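Local coordinates for inulin fructotransferase (Bacillus sp. snu-7, PDB 2INU) that converts inulin, a fructose polymer, into a difructose dianhydride (DFA III) by intramolecular fructosyl transfer, and is built as a right-handed parallel beta-helix, at the interface of chains A and B. Residues are numbered along the deposited sequence; one frame, centred on the assembly and turned at random. Chains: chain A/B, Inulin fructotransferase.

Three of the four contacts cluster in the C-terminal half of two neighbouring beta-helices. Contacts 1 and 3 lie about 8 Å apart between the centres of their C-alpha atoms and share A:Leu290, whose strand 290-292 serves both. Contact 2, about 18 Å from contact 1 and 15 Å from contact 3, adds the last strands and the C-terminal tail. Contact 4 stands alone, about 40 Å from contacts 1 and 3 and 55 Å from contact 2, at loops of the N-terminal part. Attachment is thus spread along the helices, consistent with the deposited trimer, where each contact would recur between neighbours.

Contact 1: the interface of chains A and B. Residues chain A 268, 290, 292, 331; chain B 269, 293-294, 331.
The carboxylate of B:Asp331 accepts the hydroxyl of A:Thr292 on the syn side of OD2, the side of its other oxygen. OG1 of A:Thr292 donates to OD2 of B:Asp331 over a short 2.5 Å, using the syn lone pair, and stands 3.0 Å from OD1 of the same group, between the two oxygens. This is a coil-to-coil meeting of two parallel beta-helices: strands 266-268 and 290-292 of chain A face loop positions of chain B, and B:Ser269, B:Ala293 and B:Asp331 all take the left-handed backbone conformation common at the turns of this fold.

The two side chains come from opposite directions. With CG anti to the backbone N (chi1 -173°), B:Asp331 reaches across to chain A, while OG1 of A:Thr292 is anti to its own N and CG2 takes the crowded position. That methyl is thereby turned towards chain B, where it lies beside OD2 of B:Asp331 and 3.9 Å from CB of B:Ala293.

Beside this pair, methyl groups pack against a methyl and against oxygens. CG2 of A:Thr268 rests 3.8 Å from CB of B:Ala293 and comes within 3.2 Å of the hydroxyl OG of B:Ser269. Further along, CD2 of A:Leu290 touches the backbone O of B:Asn294 at 3.6 Å. A second carboxylate is near: OD2 of A:Asp331 lies 4.4 Å from OD2 of B:Asp331, a closeness of like charges that the threonine hydroxyl would probably help to offset.

Contact 2: the interface of chains A and B. Residues chain A 387, 389, 405, 407; chain B 390, 407-410.
Strands 387-389 and 405-407 of chain A meet the loop at B:Asp390, the end of strand 405-407 of chain B and the C-terminal tail that follows it. A:Arg407 carries the polar part, gripping B:Asp390 end-on: NH1 lies 2.8 Å from OD1 in a salt bridge, and NH2 lies 2.9 Å from OD2. The carboxylate sits at the guanidinium edge, yet the two planes are turned 46° apart, and NH2 meets OD2 from above the carboxylate plane.

B:Arg407 holds the same group from within chain B, its NH2 2.8 Å from OD2. The two NH2 groups reach that oxygen from opposite faces, fixing the carboxylate's rotation. Both arginines extend with CG anti to the backbone N and then bend at chi3 (70° in A:Arg407), which turns each guanidinium towards the shared acid.

Beside the salt bridge, A:Leu389 packs with both methyls. The side chains of A:Leu389 and B:Asp390 pass in opposite directions, CD1 of the leucine 3.9 Å from CG of the aspartate, while CD2 packs 4.0 Å from CD of B:Pro410. The terminal carboxylate oxygen O of B:Pro410 lies 3.5 Å from CE of A:Lys387 and also approaches A:Ala405. The site probably holds the C-terminal tail against the neighbouring subunit at the C-terminal end of the beta-helix.

Contact 3: the interface of chains A and B. Residues chain A 288-290, 326, 328; chain B 332-333, 367.
B:Leu333, on strand 332-337, pushes its side chain into chain A between two successive coils of that parallel beta-helix. Its CG is anti to the backbone N (chi1 -164°), which extends CD1 towards the turn before strand 290-292. There CD1 packs 3.9 Å from CB of A:Leu290 and comes to 3.2 Å from the backbone O of A:Asn289, while CD2 approaches the backbone O of A:Glu288 more loosely.

A:Leu328 packs on the same methyl from a neighbouring side, its CB 4.0 Å from CD1 of B:Leu333. Its own branch CD2 points on into chain B and lies 4.1 Å from the backbone O of B:Asn332. A:Leu328 also runs past B:His367, the two side chains pointing in opposite directions.

B:His367, from strand 366-370, presents the edge of its imidazole to the turn at A:Asn326. CE1 lies 3.3 Å from the backbone O of A:Asn326 and 3.7 Å from its CA, which is in the plane of the ring. OD1 of the asparagine amide comes to 3.5 Å from NE2 of B:His367. The side chains cross at about a right angle, but the amide and ring planes are only 28° apart. Replacing B:His367 by an alanine would probably open a gap beside the turn at A:Asn326, leaving its carbonyl and amide oxygens without the ring beside them and the asparagine side chain freer to turn.

Contact 4: the interface of chains A and B. Residues chain A 52-53; chain B 105-107.
A:Asp53 and B:Gln107 make the tight end of this loop-to-loop contact of the deposited trimer, which may or may not be the form that works in solution. The side-chain amide NE2 of B:Gln107 donates to the carboxylate OD1 of A:Asp53 at 2.7 Å, in a fairly straight bond (161° at the hydrogen). OD2 of A:Asp53 is almost as near NE2, at 2.8 Å, but the N-H does not point to it. The carboxylate and amide planes stand 63° apart, and the nitrogen lies above the carboxylate plane. B:Gln107 reaches this far because its chain runs extended beyond CG (chi2 -173°). Close by, the backbone N of B:Leu106 gives a hydrogen bond of 3.0 Å to the backbone O of A:Pro52.

Looser packing is found at the leucine methyl and the proline ring. B:Leu106 crosses A:Asp53 at about a right angle, with CD1 4.1 Å from CB of A:Asp53, and CB of the A:Pro52 ring stands 4.1 Å from the backbone N of B:Asn105. With an alanine in place of A:Asp53, the amide of B:Gln107 would probably lose its acceptor and be free to swing.

In the fold, the chain A residues lie in the loop between helix 30-48 and strand 58-61, and those of chain B between helix 92-96 and strand 111-115, both in the N-terminal part of the protein.

Contact 1: the interface of chains A and B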
loop_
_atom_site.group_PDB
_atom_site.type_symbol
_atom_site.label_atom_id
_atom_site.label_comp_id
_atom_site.label_asym_id
_atom_site.label_seq_id
_atom_site.Cartn_x
_atom_site.Cartn_y
_atom_site.Cartn_z
ATOM N N THR A 268 8.331 -8.415 2.144
ATOM C CA THR A 268 7.322 -9.166 1.417
ATOM C C THR A 268 6.641 -8.419 0.272
ATOM O O THR A 268 6.501 -7.196 0.309
ATOM C CB THR A 268 6.217 -9.587 2.396
ATOM O OG1 THR A 268 6.809 -10.143 3.578
ATOM C CG2 THR A 268 5.285 -10.593 1.745
ATOM N N LEU A 290 11.770 -12.282 7.863
ATOM C CA LEU A 290 10.975 -12.940 6.843
ATOM C C LEU A 290 11.139 -12.271 5.484
ATOM O O LEU A 290 10.834 -11.084 5.322
ATOM C CB LEU A 290 9.510 -12.921 7.267
ATOM C CG LEU A 290 8.442 -13.406 6.286
ATOM C CD1 LEU A 290 8.682 -14.858 5.916
ATOM C CD2 LEU A 290 7.071 -13.234 6.925
ATOM N N THR A 292 9.829 -13.045 1.936
ATOM C CA THR A 292 8.933 -13.912 1.201
ATOM C C THR A 292 8.048 -13.192 0.198
ATOM O O THR A 292 7.793 -11.994 0.328
ATOM C CB THR A 292 8.055 -14.670 2.210
ATOM O OG1 THR A 292 7.341 -15.722 1.556
ATOM C CG2 THR A 292 7.060 -13.714 2.867
ATOM N N ASP A 331 8.912 -18.716 -0.774
ATOM C CA ASP A 331 7.935 -18.270 -1.751
ATOM C C ASP A 331 8.418 -17.087 -2.589
ATOM O O ASP A 331 7.673 -16.134 -2.817
ATOM C CB ASP A 331 6.640 -17.914 -1.028
ATOM C CG ASP A 331 5.502 -17.657 -1.974
ATOM O OD1 ASP A 331 5.409 -18.369 -2.994
ATOM O OD2 ASP A 331 4.684 -16.758 -1.691
ATOM N N SER B 269 1.145 -10.151 4.438
ATOM C CA SER B 269 2.204 -9.145 4.437
ATOM C C SER B 269 2.064 -8.122 5.564
ATOM O O SER B 269 2.145 -6.915 5.332
ATOM C CB SER B 269 2.207 -8.414 3.090
ATOM O OG SER B 269 2.306 -9.324 2.019
ATOM N N ALA B 293 2.258 -15.000 4.910
ATOM C CA ALA B 293 3.327 -14.014 4.767
ATOM C C ALA B 293 3.316 -12.922 5.839
ATOM O O ALA B 293 3.632 -11.761 5.554
ATOM C CB ALA B 293 3.252 -13.373 3.389
ATOM N N ASN B 294 2.985 -13.294 7.072
ATOM C CA ASN B 294 2.951 -12.334 8.172
ATOM C C ASN B 294 4.077 -12.611 9.158
ATOM O O ASN B 294 4.497 -13.761 9.327
ATOM C CB ASN B 294 1.630 -12.438 8.946
ATOM C CG ASN B 294 0.426 -12.094 8.105
ATOM O OD1 ASN B 294 0.238 -10.940 7.694
ATOM N ND2 ASN B 294 -0.400 -13.103 7.829
ATOM N N ASP B 331 3.296 -19.770 5.417
ATOM C CA ASP B 331 4.382 -18.847 5.133
ATOM C C ASP B 331 4.466 -17.695 6.138
ATOM O O ASP B 331 4.690 -16.546 5.762
ATOM C CB ASP B 331 4.212 -18.301 3.717
ATOM C CG ASP B 331 5.382 -17.469 3.272
ATOM O OD1 ASP B 331 6.528 -17.899 3.496
ATOM O OD2 ASP B 331 5.155 -16.397 2.678
#

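Contact 2: the interface of chains A and B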
loop_
_atom_site.group_PDB
_atom_site.type_symbol
_atom_site.label_atom_id
_atom_site.label_comp_id
_atom_site.label_asym_id
_atom_site.label_seq_id
_atom_site.Cartn_x
_atom_site.Cartn_y
_atom_site.Cartn_z
ATOM N N LYS A 387 17.721 -25.434 6.833
ATOM C CA LYS A 387 16.661 -26.264 6.253
ATOM C C LYS A 387 16.363 -25.806 4.829
ATOM O O LYS A 387 15.990 -24.646 4.610
ATOM C CB LYS A 387 15.360 -26.144 7.055
ATOM C CG LYS A 387 15.463 -26.494 8.522
ATOM C CD LYS A 387 15.481 -27.988 8.746
ATOM C CE LYS A 387 15.334 -28.291 10.230
ATOM N NZ LYS A 387 16.420 -27.672 11.028
ATOM N N LEU A 389 13.975 -26.675 1.654
ATOM C CA LEU A 389 12.826 -27.413 1.145
ATOM C C LEU A 389 12.343 -26.871 -0.186
ATOM O O LEU A 389 12.132 -25.658 -0.340
ATOM C CB LEU A 389 11.635 -27.302 2.092
ATOM C CG LEU A 389 11.787 -27.188 3.602
ATOM C CD1 LEU A 389 10.413 -26.940 4.212
ATOM C CD2 LEU A 389 12.388 -28.450 4.149
ATOM N N ALA A 405 19.411 -30.121 6.548
ATOM C CA ALA A 405 18.333 -31.018 6.167
ATOM C C ALA A 405 17.815 -30.472 4.843
ATOM O O ALA A 405 17.383 -29.308 4.770
ATOM C CB ALA A 405 17.245 -31.006 7.219
ATOM N N ARG A 407 15.366 -31.198 1.254
ATOM C CA ARG A 407 14.293 -31.950 0.604
ATOM C C ARG A 407 14.192 -31.497 -0.840
ATOM O O ARG A 407 13.812 -30.362 -1.116
ATOM C CB ARG A 407 12.946 -31.746 1.286
ATOM C CG ARG A 407 11.838 -32.574 0.609
ATOM C CD ARG A 407 10.521 -32.498 1.354
ATOM N NE ARG A 407 9.908 -31.175 1.256
ATOM C CZ ARG A 407 9.100 -30.670 2.181
ATOM N NH1 ARG A 407 8.814 -31.375 3.270
ATOM N NH2 ARG A 407 8.570 -29.468 2.019
ATOM N N ASP B 390 5.346 -29.029 7.116
ATOM C CA ASP B 390 6.523 -28.209 7.365
ATOM C C ASP B 390 6.311 -27.068 8.358
ATOM O O ASP B 390 6.701 -25.929 8.096
ATOM C CB ASP B 390 7.013 -27.673 6.019
ATOM C CG ASP B 390 7.038 -28.754 4.955
ATOM O OD1 ASP B 390 7.543 -29.856 5.262
ATOM O OD2 ASP B 390 6.566 -28.515 3.824
ATOM N N ARG B 407 3.089 -33.668 8.163
ATOM C CA ARG B 407 4.344 -33.907 7.450
ATOM C C ARG B 407 5.440 -33.150 8.175
ATOM O O ARG B 407 5.439 -31.922 8.206
ATOM C CB ARG B 407 4.286 -33.437 5.998
ATOM C CG ARG B 407 5.605 -33.713 5.261
ATOM C CD ARG B 407 5.514 -33.410 3.776
ATOM N NE ARG B 407 5.456 -31.974 3.517
ATOM C CZ ARG B 407 4.886 -31.449 2.437
ATOM N NH1 ARG B 407 4.327 -32.243 1.528
ATOM N NH2 ARG B 407 4.882 -30.139 2.257
ATOM N N PRO B 408 6.362 -33.883 8.810
ATOM C CA PRO B 408 7.470 -33.276 9.547
ATOM C C PRO B 408 8.325 -32.277 8.778
ATOM O O PRO B 408 8.549 -32.428 7.578
ATOM C CB PRO B 408 8.303 -34.476 9.951
ATOM C CG PRO B 408 7.301 -35.500 10.229
ATOM C CD PRO B 408 6.245 -35.320 9.135
ATOM N N THR B 409 8.789 -31.245 9.472
ATOM C CA THR B 409 9.709 -30.324 8.832
ATOM C C THR B 409 10.855 -31.324 8.989
ATOM O O THR B 409 11.109 -31.792 10.098
ATOM C CB THR B 409 10.014 -29.090 9.701
ATOM O OG1 THR B 409 8.826 -28.311 9.874
ATOM C CG2 THR B 409 11.072 -28.227 9.031
ATOM N N PRO B 410 11.504 -31.729 7.894
ATOM C CA PRO B 410 12.600 -32.690 8.027
ATOM C C PRO B 410 13.517 -32.500 9.238
ATOM O O PRO B 410 14.211 -31.466 9.314
ATOM C CB PRO B 410 13.317 -32.562 6.698
ATOM C CG PRO B 410 12.135 -32.449 5.762
ATOM C CD PRO B 410 11.219 -31.458 6.473
ATOM O OXT PRO B 410 13.517 -33.396 10.115
#

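Contact 3: the interface of chains A and B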
loop_
_atom_site.group_PDB
_atom_site.type_symbol
_atom_site.label_atom_id
_atom_site.label_comp_id
_atom_site.label_asym_id
_atom_site.label_seq_id
_atom_site.Cartn_x
_atom_site.Cartn_y
_atom_site.Cartn_z
ATOM N N GLU A 288 15.916 -13.643 12.803
ATOM C CA GLU A 288 14.476 -13.830 12.681
ATOM C C GLU A 288 13.689 -12.962 11.694
ATOM O O GLU A 288 12.620 -12.448 12.022
ATOM C CB GLU A 288 13.875 -13.717 14.091
ATOM C CG GLU A 288 14.450 -14.769 15.032
ATOM C CD GLU A 288 14.553 -14.318 16.484
ATOM O OE1 GLU A 288 13.588 -13.719 16.997
ATOM O OE2 GLU A 288 15.604 -14.572 17.112
ATOM N N ASN A 289 14.202 -12.820 10.479
ATOM C CA ASN A 289 13.534 -12.010 9.471
ATOM C C ASN A 289 12.835 -12.852 8.416
ATOM O O ASN A 289 13.242 -13.985 8.124
ATOM C CB ASN A 289 14.539 -11.072 8.807
ATOM C CG ASN A 289 15.284 -10.228 9.815
ATOM O OD1 ASN A 289 14.733 -9.285 10.384
ATOM N ND2 ASN A 289 16.541 -10.577 10.062
ATOM N N LEU A 290 11.770 -12.282 7.863
ATOM C CA LEU A 290 10.975 -12.940 6.843
ATOM C C LEU A 290 11.139 -12.271 5.484
ATOM O O LEU A 290 10.834 -11.084 5.322
ATOM C CB LEU A 290 9.510 -12.921 7.267
ATOM C CG LEU A 290 8.442 -13.406 6.286
ATOM C CD1 LEU A 290 8.682 -14.858 5.916
ATOM C CD2 LEU A 290 7.071 -13.234 6.925
ATOM N N ASN A 326 17.866 -17.883 12.154
ATOM C CA ASN A 326 16.423 -18.050 12.061
ATOM C C ASN A 326 15.634 -17.206 11.077
ATOM O O ASN A 326 14.486 -16.856 11.338
ATOM C CB ASN A 326 15.820 -17.903 13.459
ATOM C CG ASN A 326 16.080 -19.109 14.328
ATOM O OD1 ASN A 326 15.516 -20.183 14.096
ATOM N ND2 ASN A 326 16.936 -18.947 15.335
ATOM N N LEU A 328 13.648 -16.665 7.494
ATOM C CA LEU A 328 12.866 -17.496 6.585
ATOM C C LEU A 328 12.757 -16.874 5.195
ATOM O O LEU A 328 12.040 -15.883 4.997
ATOM C CB LEU A 328 11.452 -17.726 7.136
ATOM C CG LEU A 328 10.482 -18.461 6.189
ATOM C CD1 LEU A 328 10.870 -19.929 6.090
ATOM C CD2 LEU A 328 9.061 -18.323 6.702
ATOM N N ASN B 332 4.294 -18.016 7.419
ATOM C CA ASN B 332 4.357 -17.024 8.504
ATOM C C ASN B 332 5.596 -17.288 9.362
ATOM O O ASN B 332 6.027 -18.443 9.486
ATOM C CB ASN B 332 3.116 -17.133 9.400
ATOM C CG ASN B 332 1.826 -16.784 8.671
ATOM O OD1 ASN B 332 1.603 -15.631 8.295
ATOM N ND2 ASN B 332 0.964 -17.782 8.477
ATOM N N LEU B 333 6.180 -16.233 9.930
ATOM C CA LEU B 333 7.349 -16.400 10.792
ATOM C C LEU B 333 6.974 -16.028 12.227
ATOM O O LEU B 333 6.601 -14.888 12.500
ATOM C CB LEU B 333 8.520 -15.528 10.306
ATOM C CG LEU B 333 9.917 -15.872 10.864
ATOM C CD1 LEU B 333 10.988 -15.099 10.102
ATOM C CD2 LEU B 333 10.004 -15.565 12.351
ATOM N N HIS B 367 7.502 -20.970 10.208
ATOM C CA HIS B 367 8.735 -21.061 10.973
ATOM C C HIS B 367 8.568 -20.495 12.381
ATOM O O HIS B 367 8.117 -19.355 12.555
ATOM C CB HIS B 367 9.864 -20.317 10.256
ATOM C CG HIS B 367 11.196 -20.483 10.893
ATOM N ND1 HIS B 367 12.100 -19.454 11.041
ATOM C CD2 HIS B 367 11.812 -21.587 11.418
ATOM C CE1 HIS B 367 13.197 -19.901 11.617
ATOM N NE2 HIS B 367 13.046 -21.187 11.854
#

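Contact 4: the interface of chains A and B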
loop_
_atom_site.group_PDB
_atom_site.type_symbol
_atom_site.label_atom_id
_atom_site.label_comp_id
_atom_site.label_asym_id
_atom_site.label_seq_id
_atom_site.Cartn_x
_atom_site.Cartn_y
_atom_site.Cartn_z
ATOM N N PRO A 52 4.866 25.310 25.136
ATOM C CA PRO A 52 4.984 23.878 24.857
ATOM C C PRO A 52 3.604 23.226 24.757
ATOM O O PRO A 52 3.448 22.162 24.182
ATOM C CB PRO A 52 5.769 23.380 26.060
ATOM C CG PRO A 52 6.765 24.463 26.234
ATOM C CD PRO A 52 5.955 25.748 26.031
ATOM N N ASP A 53 2.601 23.879 25.328
ATOM C CA ASP A 53 1.246 23.353 25.310
ATOM C C ASP A 53 0.433 24.003 24.199
ATOM O O ASP A 53 -0.767 23.779 24.078
ATOM C CB ASP A 53 0.576 23.577 26.669
ATOM C CG ASP A 53 -0.475 22.526 26.971
ATOM O OD1 ASP A 53 -0.144 21.320 26.890
ATOM O OD2 ASP A 53 -1.623 22.904 27.284
ATOM N N ASN B 105 7.163 20.129 24.006
ATOM C CA ASN B 105 5.837 19.785 23.503
ATOM C C ASN B 105 5.136 18.939 24.562
ATOM O O ASN B 105 5.748 18.032 25.138
ATOM C CB ASN B 105 5.949 18.975 22.203
ATOM C CG ASN B 105 6.518 19.783 21.055
ATOM O OD1 ASN B 105 5.806 20.549 20.404
ATOM N ND2 ASN B 105 7.811 19.620 20.806
ATOM N N LEU B 106 3.867 19.238 24.819
ATOM C CA LEU B 106 3.096 18.482 25.791
ATOM C C LEU B 106 1.820 17.967 25.138
ATOM O O LEU B 106 0.992 17.329 25.796
ATOM C CB LEU B 106 2.734 19.376 26.981
ATOM C CG LEU B 106 3.834 20.018 27.836
ATOM C CD1 LEU B 106 3.241 21.163 28.638
ATOM C CD2 LEU B 106 4.455 18.974 28.753
ATOM N N GLN B 107 1.671 18.235 23.842
ATOM C CA GLN B 107 0.462 17.841 23.123
ATOM C C GLN B 107 0.555 17.585 21.622
ATOM O O GLN B 107 1.461 18.067 20.943
ATOM C CB GLN B 107 -0.619 18.908 23.307
ATOM C CG GLN B 107 -1.340 18.930 24.626
ATOM C CD GLN B 107 -2.482 19.918 24.591
ATOM O OE1 GLN B 107 -3.385 19.796 23.759
ATOM N NE2 GLN B 107 -2.480 20.872 25.516
#